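CDNA FLJ56608, highly similar to Homo sapiens chloride channel, calcium activated, family member 1 (CLCA1), mRNA (Homo sapiens, PDB 6PYO) probably regulates calcium-activated chloride conductance and mucus secretion by goblet cells as a secreted, self-cleaving metalloprotease, of which this chain is the von Willebrand factor A domain. Local coordinates at residues L13-S18 against A80-T85. Residues are numbered along the deposited sequence; the frame is centred on the assembly and turned at random.
Sequences LDKSGS and AASGGT. With CA (calcium ion), chain C.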
# COMPACT_ATOMS: atom_id res chain seq x y z
N LEU A 13 2.12 -3.52 0.75
CA LEU A 13 3.08 -4.17 -0.13
C LEU A 13 2.87 -5.67 -0.07
O LEU A 13 3.03 -6.28 0.99
CB LEU A 13 4.50 -3.80 0.28
CG LEU A 13 4.78 -2.30 0.34
CD1 LEU A 13 6.17 -2.08 0.83
CD2 LEU A 13 4.57 -1.67 -1.01
N ASP A 14 2.59 -6.27 -1.23
CA ASP A 14 2.38 -7.71 -1.36
C ASP A 14 3.73 -8.42 -1.35
O ASP A 14 4.54 -8.23 -2.27
CB ASP A 14 1.62 -7.93 -2.66
CG ASP A 14 1.14 -9.36 -2.84
OD1 ASP A 14 1.73 -10.28 -2.23
OD2 ASP A 14 0.19 -9.52 -3.63
N LYS A 15 3.99 -9.20 -0.29
CA LYS A 15 5.19 -10.04 -0.24
C LYS A 15 4.83 -11.53 -0.31
O LYS A 15 5.62 -12.37 0.16
CB LYS A 15 6.02 -9.74 1.02
CG LYS A 15 5.25 -9.93 2.33
CD LYS A 15 6.07 -10.53 3.46
CE LYS A 15 6.73 -11.85 3.09
NZ LYS A 15 5.86 -13.02 3.35
N SER A 16 3.67 -11.88 -0.87
CA SER A 16 3.20 -13.26 -0.90
C SER A 16 4.03 -14.09 -1.88
O SER A 16 4.82 -13.57 -2.66
CB SER A 16 1.72 -13.30 -1.27
OG SER A 16 1.47 -12.83 -2.60
N GLY A 17 3.81 -15.42 -1.85
CA GLY A 17 4.64 -16.31 -2.65
C GLY A 17 4.56 -16.06 -4.14
O GLY A 17 5.56 -16.21 -4.85
N SER A 18 3.37 -15.70 -4.65
CA SER A 18 3.24 -15.41 -6.07
C SER A 18 4.19 -14.30 -6.49
O SER A 18 4.59 -14.24 -7.66
CB SER A 18 1.82 -14.99 -6.45
OG SER A 18 1.31 -13.94 -5.65
N ALA A 80 11.90 -10.58 0.54
CA ALA A 80 11.60 -11.91 0.04
C ALA A 80 10.09 -12.14 -0.02
O ALA A 80 9.31 -11.52 0.70
CB ALA A 80 12.26 -12.99 0.91
N ALA A 81 9.71 -13.08 -0.87
CA ALA A 81 8.32 -13.39 -1.16
C ALA A 81 8.01 -14.79 -0.67
O ALA A 81 8.75 -15.73 -0.97
CB ALA A 81 8.05 -13.27 -2.67
N SER A 82 6.95 -14.91 0.12
CA SER A 82 6.52 -16.19 0.64
C SER A 82 5.18 -16.01 1.33
O SER A 82 4.83 -14.90 1.76
CB SER A 82 7.55 -16.76 1.63
OG SER A 82 7.33 -16.23 2.92
N GLY A 83 4.44 -17.10 1.45
CA GLY A 83 3.20 -17.10 2.20
C GLY A 83 2.02 -16.88 1.28
O GLY A 83 2.14 -16.77 0.06
N GLY A 84 0.85 -16.84 1.90
CA GLY A 84 -0.37 -16.68 1.15
C GLY A 84 -0.69 -15.22 0.93
O GLY A 84 0.09 -14.31 1.25
N THR A 85 -1.87 -14.99 0.39
CA THR A 85 -2.27 -13.69 -0.11
C THR A 85 -3.56 -13.25 0.57
O THR A 85 -4.55 -13.97 0.54
CB THR A 85 -2.49 -13.73 -1.61
OG1 THR A 85 -1.29 -14.16 -2.26
CG2 THR A 85 -2.84 -12.31 -2.11
CA CA C . -0.06 -13.89 -4.01
O HOH W 1 -1.75 -15.11 -5.22
O HOH W 2 -0.66 -11.69 -4.63
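S16, S18 and T85 meet at a calcium ion in the metal-ion-dependent adhesion site (MIDAS) of this von Willebrand factor A domain, where the DxSxS sequence that begins at the end of strand 8-14 faces the loop before helix 87-99. T85 OG1 binds the ion at about 2.1 Å and S16 OG at 2.3 Å; the two hydroxyls lie side by side as fellow ligands. S18 OG and two waters complete the ligands seen. T85 turns its hydroxyl anti to the carbonyl carbon (chi1 -58°), which sets OG1 beside the backbone N and at the metal. D14 acts from the second shell: its OD1 accepts the S16 backbone N in an Asx turn and also takes S16 OG at 2.6 Å on its syn lone pair. The first bond holds the turn; the second, with the metal, fixes the rotation of S16 about chi1, while OD2 bonds to T113. S18 OG is hydrogen-bonded to D114.

Away from the ion, the backbones are laced together. S82 N reaches K15 O at 2.9 Å, and G17 N donates to G83 O. K15 folds back over this junction, its chain bent at chi2, chi3 and chi4, bringing CE near A80 O and NZ to S82 O at 2.7 Å; D52 supplies a salt bridge to the same amine. An alanine here would probably leave S82 O without its ammonium donor and D52 without its counter-charge, making the 80-85 loop less firmly held. G83 has backbone angles that call for glycine. At the other end of the junction, the A81 methyl lies against the S16 carbonyl, CB 3.2 Å from S16 O.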